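Peruvianin-I (Thevetia peruviana, PDB 6ORM) is a germin-like protein of the cupin family from plant latex that shows proteolytic activity and is classed as a cysteine peptidase. Local coordinates at residues A[8-16]-A[26-37]; A[70-81]-A[143-154]. All coordinates share one frame; numbering follows the deposited sequence.

Followed from the N terminus, the chain gives an example of local closure preceding long-range pairing. Contact 1 comes first: residues 8-16 and 26-37 meet across a short intervening loop, which a disulfide ties off before strand 38-39 begins. Contact 2 opens later, with 70-81, and closes only at 143-154, after 61 residues that carry the six strands from 87-89 to 135-139. The two closures are in series, neither nested nor crossed, with centres about 24 Å apart. They nevertheless touch where the backbone of Asp9 packs against Leu70, bringing the N-terminal region against the loop that leads into strand 73-79, and both reach the same second subunit.

Contact 1: A[8-16]-A[26-37]; sequences QDFCLADLN and CRNPALATSDDF
Cys11 and Cys26 are joined through their SG atoms, the one covalent tie between 8-16 and 26-37. The modelled separation of 1.5 Å is too short for a disulfide and therefore doubtful, so its fine geometry carries no weight.

The polar links run from backbone and arginine alike. Arg27 N gives a hydrogen bond of 2.9 Å to Leu12 O, beside the single bridge of Ala13 with Cys26. A water accepts from Leu12 N and donates to Arg27 O, extending the pairing. The Arg27 side chain, bent at chi3 (-128°), turns its guanidinium back to Ala13 O, where NE and NH2 both make weak bonds, while Leu12 CB lies over one guanidinium face. Arg27 NH1 also makes a long salt bridge, 3.7 Å, to Asp36 OD1.

Apolar contacts gather round Phe10. Phe37 drives its edge into one face of the Phe10 ring in a T-shaped pair, centroids 4.9 Å apart and planes at 76°. Phe10 CE1 meets Ala32 CB at 3.5 Å and Pro29 CB at 3.7 Å; the carbonyl Pro29 O lies at the ring edge. Leu12 spreads its two methyls: CD1 rests 3.5 Å from Asp36 CG, and CD2 faces Phe37. Asp36 is held by Thr33 N, which bonds OD2.

The whole contact precedes strand 38-39. Asn68 bonds Cys11 O from the loop before strand 73-79, and Phe108 and Tyr117 of a second subunit, on its strands 104-109 and 116-121, meet Phe37.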
# COMPACT_ATOMS: atom_id res chain seq x y z
N GLN A 8 1.56 14.95 0.76
CA GLN A 8 2.05 16.29 0.46
C GLN A 8 3.56 16.17 0.25
O GLN A 8 4.14 15.09 0.39
CB GLN A 8 1.68 17.29 1.56
CG GLN A 8 2.24 16.97 2.94
CD GLN A 8 1.55 15.79 3.60
OE1 GLN A 8 0.33 15.81 3.80
NE2 GLN A 8 2.31 14.77 3.95
N ASP A 9 4.20 17.30 -0.08
CA ASP A 9 5.62 17.28 -0.41
C ASP A 9 6.45 16.75 0.75
O ASP A 9 7.24 15.81 0.60
CB ASP A 9 6.10 18.68 -0.79
CG ASP A 9 5.54 19.16 -2.10
OD1 ASP A 9 4.83 18.38 -2.78
OD2 ASP A 9 5.80 20.32 -2.46
N PHE A 10 6.27 17.32 1.94
CA PHE A 10 7.00 16.90 3.12
C PHE A 10 6.16 17.20 4.34
O PHE A 10 5.13 17.88 4.27
CB PHE A 10 8.38 17.57 3.20
CG PHE A 10 8.34 19.06 3.05
CD1 PHE A 10 8.01 19.86 4.13
CD2 PHE A 10 8.65 19.65 1.84
CE1 PHE A 10 7.97 21.23 3.99
CE2 PHE A 10 8.62 21.02 1.70
CZ PHE A 10 8.28 21.82 2.78
N CYS A 11 6.62 16.69 5.48
CA CYS A 11 5.84 16.71 6.71
C CYS A 11 6.78 16.47 7.88
O CYS A 11 6.83 15.35 8.41
CB CYS A 11 4.74 15.65 6.65
SG CYS A 11 3.40 15.84 7.85
N LEU A 12 7.54 17.49 8.28
CA LEU A 12 8.60 17.29 9.26
C LEU A 12 8.01 16.85 10.59
O LEU A 12 7.09 17.48 11.12
CB LEU A 12 9.40 18.57 9.46
CG LEU A 12 9.83 19.38 8.23
CD1 LEU A 12 10.62 20.59 8.69
CD2 LEU A 12 10.65 18.52 7.29
N ALA A 13 8.54 15.76 11.13
CA ALA A 13 8.08 15.25 12.41
C ALA A 13 8.17 16.32 13.49
O ALA A 13 9.23 16.92 13.70
CB ALA A 13 8.89 14.01 12.82
N ASP A 14 7.04 16.58 14.16
CA ASP A 14 7.03 17.40 15.37
C ASP A 14 7.32 16.47 16.53
O ASP A 14 6.43 15.80 17.05
CB ASP A 14 5.69 18.11 15.53
CG ASP A 14 5.65 19.00 16.76
OD1 ASP A 14 6.66 19.08 17.49
OD2 ASP A 14 4.60 19.63 17.00
N LEU A 15 8.59 16.41 16.94
CA LEU A 15 9.01 15.46 17.98
C LEU A 15 8.59 15.86 19.38
O LEU A 15 8.69 15.01 20.28
CB LEU A 15 10.52 15.28 17.92
CG LEU A 15 11.04 14.74 16.59
CD1 LEU A 15 12.55 14.63 16.62
CD2 LEU A 15 10.39 13.39 16.28
N ASN A 16 8.18 17.10 19.61
CA ASN A 16 7.71 17.50 20.92
C ASN A 16 6.20 17.70 20.95
O ASN A 16 5.67 18.33 21.88
CB ASN A 16 8.44 18.76 21.38
CG ASN A 16 9.90 18.48 21.66
OD1 ASN A 16 10.23 17.63 22.48
ND2 ASN A 16 10.79 19.20 20.98
N CYS A 26 3.07 16.63 12.27
CA CYS A 26 4.05 17.41 11.56
C CYS A 26 4.05 18.86 12.03
O CYS A 26 3.07 19.37 12.57
CB CYS A 26 3.79 17.37 10.05
SG CYS A 26 3.47 15.74 9.39
N ARG A 27 5.19 19.51 11.83
CA ARG A 27 5.28 20.95 11.94
C ARG A 27 4.67 21.59 10.70
O ARG A 27 4.50 20.95 9.65
CB ARG A 27 6.73 21.39 12.13
CG ARG A 27 7.37 20.74 13.34
CD ARG A 27 8.78 21.24 13.55
NE ARG A 27 9.72 20.13 13.68
CZ ARG A 27 10.93 20.11 13.14
NH1 ARG A 27 11.36 21.15 12.44
NH2 ARG A 27 11.71 19.06 13.31
N ASN A 28 4.35 22.87 10.82
CA ASN A 28 3.82 23.66 9.71
C ASN A 28 4.80 23.65 8.54
O ASN A 28 5.89 24.22 8.66
CB ASN A 28 3.53 25.09 10.18
CG ASN A 28 2.84 25.93 9.12
OD1 ASN A 28 2.73 25.54 7.96
ND2 ASN A 28 2.36 27.10 9.53
N PRO A 29 4.44 23.04 7.41
CA PRO A 29 5.39 22.96 6.28
C PRO A 29 5.83 24.32 5.77
O PRO A 29 6.92 24.42 5.19
CB PRO A 29 4.61 22.19 5.21
CG PRO A 29 3.44 21.57 5.91
CD PRO A 29 3.14 22.42 7.10
N ALA A 30 5.03 25.37 5.98
CA ALA A 30 5.43 26.71 5.58
C ALA A 30 6.63 27.20 6.37
O ALA A 30 7.32 28.13 5.92
CB ALA A 30 4.26 27.68 5.74
N LEU A 31 6.91 26.61 7.53
CA LEU A 31 8.04 26.99 8.36
C LEU A 31 9.31 26.21 8.04
O LEU A 31 10.37 26.54 8.58
CB LEU A 31 7.69 26.81 9.84
CG LEU A 31 6.51 27.64 10.33
CD1 LEU A 31 6.29 27.45 11.82
CD2 LEU A 31 6.72 29.11 9.99
N ALA A 32 9.23 25.19 7.19
CA ALA A 32 10.41 24.42 6.83
C ALA A 32 11.42 25.28 6.08
O ALA A 32 11.06 26.16 5.30
CB ALA A 32 10.01 23.22 5.97
N THR A 33 12.70 25.03 6.35
CA THR A 33 13.80 25.70 5.67
C THR A 33 14.76 24.65 5.13
O THR A 33 14.61 23.45 5.38
CB THR A 33 14.54 26.67 6.61
OG1 THR A 33 15.26 25.92 7.60
CG2 THR A 33 13.57 27.62 7.29
N SER A 34 15.76 25.12 4.37
CA SER A 34 16.76 24.22 3.81
C SER A 34 17.43 23.37 4.88
O SER A 34 17.72 22.19 4.66
CB SER A 34 17.81 25.02 3.03
OG SER A 34 17.22 25.69 1.93
N ASP A 35 17.69 23.96 6.06
CA ASP A 35 18.38 23.24 7.12
C ASP A 35 17.62 22.01 7.59
O ASP A 35 18.23 21.09 8.15
CB ASP A 35 18.62 24.16 8.32
CG ASP A 35 19.67 25.21 8.06
OD1 ASP A 35 20.61 24.94 7.28
OD2 ASP A 35 19.57 26.31 8.64
N ASP A 36 16.30 21.96 7.38
CA ASP A 36 15.50 20.84 7.84
C ASP A 36 15.69 19.58 7.01
O ASP A 36 15.25 18.51 7.44
CB ASP A 36 14.02 21.23 7.84
CG ASP A 36 13.69 22.27 8.89
OD1 ASP A 36 14.07 22.07 10.07
OD2 ASP A 36 13.06 23.29 8.54
N PHE A 37 16.33 19.68 5.85
CA PHE A 37 16.44 18.54 4.94
C PHE A 37 17.85 17.97 4.89
O PHE A 37 18.10 17.04 4.11
CB PHE A 37 15.94 18.95 3.56
CG PHE A 37 14.50 19.36 3.55
CD1 PHE A 37 13.50 18.41 3.44
CD2 PHE A 37 14.13 20.69 3.70
CE1 PHE A 37 12.17 18.78 3.45
CE2 PHE A 37 12.80 21.07 3.71
CZ PHE A 37 11.82 20.10 3.59
O HOH W 1 6.51 20.09 7.75

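Contact 2: A[70-81]-A[143-154]; sequences LGLTINRCVLLP and GNATFYASLNSQ. With NAG (2-acetamido-2-deoxy-beta-D-glucopyranose), chain E.
Cys77 sets its CB over one face of the Phe147 ring, 3.6 Å from the centroid in a CH-pi contact, offset toward the rim, with SG lying obliquely farther out. Phe147 reaches across because its CG sits between the backbone N and the carbonyl carbon (chi1 59°), which folds the ring toward strand 73-79. Leu79 CD1 approaches the ring edge in plane, 4.0 Å from Phe147 CE1.

On the face bearing Ile74, Arg76 and Tyr148, the arginine and tyrosine run side by side. Arg76 extends with CG anti to N (chi1 -178°), laying its aliphatic chain along the ring; CG is 3.6 Å from Tyr148 CE2. The chain then bends at chi3 and its NH2 bonds Gln44 O and Thr57 OG1, while Phe42 meets the tyrosine edge-to-face.

At one end, Thr73 OG1 donates to Ser153 O at 2.7 Å, in the carbonyl plane and on a lone pair, while Thr73 CG2 touches Leu151 CD1. At the other, Asn144 ND2 carries an N-linked glycan through NAG C1, and Asn144 OD1 faces Leu80 CD2 at 3.6 Å. Thr146 OG1 bonds Glu101, in the neighbouring strand.

The backbones of strands 73-79 and 145-151 run antiparallel at 161° and exchange paired hydrogen bonds at four positions, from Thr73 with Leu151 to Leu79 with Ala145. They lie side by side in one antiparallel sheet, ordered 54-57, 73-79, 145-151, 95-101, 126-129, as in the cupin jelly-roll barrel. Phe147 packs on strands 135-139 and 104-109, as does Ala145, and Leu79 on 135-139, consistent with all three lining the barrel interior.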
# COMPACT_ATOMS: atom_id res chain seq x y z
N LEU A 70 8.26 9.83 4.40
CA LEU A 70 9.00 9.67 3.15
C LEU A 70 9.61 8.28 2.98
O LEU A 70 10.26 8.03 1.96
CB LEU A 70 10.08 10.74 3.05
CG LEU A 70 9.52 12.17 3.00
CD1 LEU A 70 10.61 13.19 2.70
CD2 LEU A 70 8.38 12.28 1.98
N GLY A 71 9.43 7.38 3.95
CA GLY A 71 9.62 5.96 3.72
C GLY A 71 11.03 5.43 3.74
O GLY A 71 11.26 4.32 3.23
N LEU A 72 11.99 6.15 4.32
CA LEU A 72 13.38 5.72 4.26
C LEU A 72 14.09 5.94 5.60
O LEU A 72 13.75 6.84 6.37
CB LEU A 72 14.15 6.46 3.16
CG LEU A 72 13.94 5.94 1.74
CD1 LEU A 72 14.55 6.90 0.74
CD2 LEU A 72 14.52 4.55 1.60
N THR A 73 15.08 5.08 5.85
CA THR A 73 15.96 5.15 7.01
C THR A 73 17.34 4.68 6.56
O THR A 73 17.46 3.79 5.71
CB THR A 73 15.45 4.28 8.17
OG1 THR A 73 14.41 4.97 8.87
CG2 THR A 73 16.57 3.93 9.16
N ILE A 74 18.39 5.29 7.11
CA ILE A 74 19.74 4.76 6.99
C ILE A 74 20.37 4.72 8.37
O ILE A 74 20.29 5.69 9.13
CB ILE A 74 20.60 5.57 5.99
CG1 ILE A 74 21.94 4.87 5.75
CG2 ILE A 74 20.81 7.00 6.46
CD1 ILE A 74 22.72 5.43 4.57
N ASN A 75 20.97 3.58 8.71
CA ASN A 75 21.68 3.41 9.97
C ASN A 75 23.14 3.08 9.69
O ASN A 75 23.44 2.30 8.77
CB ASN A 75 21.05 2.28 10.81
CG ASN A 75 19.63 2.60 11.25
OD1 ASN A 75 19.28 3.75 11.50
ND2 ASN A 75 18.81 1.56 11.34
N ARG A 76 24.04 3.66 10.47
CA ARG A 76 25.46 3.33 10.40
C ARG A 76 25.80 2.36 11.51
O ARG A 76 25.48 2.61 12.68
CB ARG A 76 26.34 4.57 10.51
CG ARG A 76 27.83 4.26 10.39
CD ARG A 76 28.70 5.45 10.75
NE ARG A 76 28.55 5.86 12.14
CZ ARG A 76 28.86 7.06 12.61
NH1 ARG A 76 29.38 7.98 11.81
NH2 ARG A 76 28.69 7.33 13.90
N CYS A 77 26.45 1.26 11.16
CA CYS A 77 26.87 0.25 12.11
C CYS A 77 28.38 0.13 12.08
O CYS A 77 28.97 -0.05 11.01
CB CYS A 77 26.22 -1.11 11.81
SG CYS A 77 24.40 -1.13 11.82
N VAL A 78 29.01 0.24 13.25
CA VAL A 78 30.45 0.06 13.39
C VAL A 78 30.69 -1.10 14.35
O VAL A 78 30.11 -1.14 15.43
CB VAL A 78 31.13 1.35 13.90
CG1 VAL A 78 32.62 1.13 14.10
CG2 VAL A 78 30.88 2.49 12.92
N LEU A 79 31.54 -2.03 13.94
CA LEU A 79 31.87 -3.21 14.72
C LEU A 79 33.34 -3.14 15.11
O LEU A 79 34.21 -3.03 14.25
CB LEU A 79 31.59 -4.49 13.94
CG LEU A 79 30.13 -4.88 13.71
CD1 LEU A 79 30.04 -6.03 12.72
CD2 LEU A 79 29.46 -5.24 15.03
N LEU A 80 33.61 -3.19 16.42
CA LEU A 80 34.96 -3.35 16.90
C LEU A 80 35.52 -4.69 16.42
O LEU A 80 34.77 -5.56 15.97
CB LEU A 80 34.99 -3.28 18.42
CG LEU A 80 34.57 -1.95 19.04
CD1 LEU A 80 34.43 -2.09 20.55
CD2 LEU A 80 35.57 -0.86 18.69
N PRO A 81 36.84 -4.87 16.46
CA PRO A 81 37.41 -6.20 16.20
C PRO A 81 36.75 -7.24 17.09
O PRO A 81 36.51 -7.02 18.27
CB PRO A 81 38.89 -6.02 16.54
CG PRO A 81 39.15 -4.57 16.27
CD PRO A 81 37.89 -3.85 16.65
N GLY A 143 40.83 -4.34 12.36
CA GLY A 143 40.27 -3.07 12.80
C GLY A 143 38.75 -3.07 12.84
O GLY A 143 38.09 -4.11 12.94
N ASN A 144 38.19 -1.87 12.75
CA ASN A 144 36.75 -1.69 12.77
C ASN A 144 36.14 -2.03 11.42
O ASN A 144 36.74 -1.78 10.37
CB ASN A 144 36.37 -0.25 13.12
CG ASN A 144 36.71 0.13 14.54
OD1 ASN A 144 36.97 -0.72 15.40
ND2 ASN A 144 36.71 1.44 14.79
N ALA A 145 34.93 -2.57 11.45
CA ALA A 145 34.11 -2.75 10.26
C ALA A 145 32.98 -1.73 10.30
O ALA A 145 32.34 -1.54 11.34
CB ALA A 145 33.55 -4.17 10.19
N THR A 146 32.74 -1.06 9.17
CA THR A 146 31.65 -0.11 9.04
C THR A 146 30.76 -0.51 7.88
O THR A 146 31.25 -0.84 6.80
CB THR A 146 32.18 1.32 8.83
OG1 THR A 146 33.03 1.69 9.92
CG2 THR A 146 31.03 2.31 8.72
N PHE A 147 29.45 -0.51 8.12
CA PHE A 147 28.49 -0.69 7.04
C PHE A 147 27.25 0.16 7.31
O PHE A 147 26.95 0.50 8.46
CB PHE A 147 28.10 -2.17 6.85
CG PHE A 147 27.51 -2.82 8.07
CD1 PHE A 147 28.32 -3.36 9.06
CD2 PHE A 147 26.13 -2.94 8.21
CE1 PHE A 147 27.78 -3.97 10.17
CE2 PHE A 147 25.58 -3.56 9.32
CZ PHE A 147 26.40 -4.08 10.29
N TYR A 148 26.56 0.50 6.23
CA TYR A 148 25.34 1.30 6.29
C TYR A 148 24.17 0.45 5.84
O TYR A 148 24.24 -0.24 4.81
CB TYR A 148 25.47 2.54 5.41
CG TYR A 148 26.52 3.50 5.89
CD1 TYR A 148 27.86 3.29 5.62
CD2 TYR A 148 26.17 4.62 6.64
CE1 TYR A 148 28.83 4.16 6.07
CE2 TYR A 148 27.13 5.50 7.09
CZ TYR A 148 28.46 5.27 6.80
OH TYR A 148 29.42 6.14 7.25
N ALA A 149 23.09 0.48 6.61
CA ALA A 149 21.86 -0.22 6.28
C ALA A 149 20.83 0.80 5.79
O ALA A 149 20.45 1.71 6.53
CB ALA A 149 21.32 -0.98 7.49
N SER A 150 20.40 0.64 4.53
CA SER A 150 19.29 1.41 4.00
C SER A 150 18.02 0.58 4.14
O SER A 150 17.99 -0.58 3.73
CB SER A 150 19.53 1.77 2.53
OG SER A 150 20.63 2.64 2.38
N LEU A 151 16.99 1.16 4.76
CA LEU A 151 15.75 0.45 5.03
C LEU A 151 14.56 1.25 4.49
O LEU A 151 14.54 2.48 4.58
CB LEU A 151 15.58 0.19 6.53
CG LEU A 151 16.72 -0.58 7.19
CD1 LEU A 151 17.63 0.35 7.99
CD2 LEU A 151 16.20 -1.72 8.06
N ASN A 152 13.58 0.53 3.94
CA ASN A 152 12.42 1.17 3.32
C ASN A 152 11.30 1.38 4.35
O ASN A 152 10.16 0.93 4.20
CB ASN A 152 11.94 0.37 2.12
CG ASN A 152 11.53 -1.05 2.48
OD1 ASN A 152 12.09 -1.66 3.39
ND2 ASN A 152 10.55 -1.58 1.76
N SER A 153 11.65 2.08 5.42
CA SER A 153 10.67 2.59 6.38
C SER A 153 11.31 3.75 7.12
O SER A 153 12.52 3.77 7.33
CB SER A 153 10.21 1.50 7.36
OG SER A 153 9.33 2.04 8.33
N GLN A 154 10.48 4.71 7.53
CA GLN A 154 10.97 5.77 8.39
C GLN A 154 11.27 5.29 9.80
O GLN A 154 11.93 6.01 10.55
CB GLN A 154 9.97 6.93 8.44
CG GLN A 154 8.75 6.63 9.27
CD GLN A 154 7.80 7.81 9.34
OE1 GLN A 154 7.31 8.29 8.31
NE2 GLN A 154 7.53 8.28 10.55
C1 NAG E . 37.00 2.06 16.06
C2 NAG E . 38.43 2.59 16.10
C3 NAG E . 38.67 3.34 17.42
C4 NAG E . 37.62 4.43 17.61
C5 NAG E . 36.22 3.83 17.49
C6 NAG E . 35.13 4.87 17.49
C7 NAG E . 40.23 1.49 14.86
C8 NAG E . 41.17 0.33 14.81
N2 NAG E . 39.40 1.53 15.91
O3 NAG E . 39.98 3.92 17.43
O4 NAG E . 37.79 5.03 18.89
O5 NAG E . 36.09 3.13 16.24
O6 NAG E . 35.15 5.63 16.29
O7 NAG E . 40.23 2.37 14.00
O HOH W 2 7.34 7.16 5.99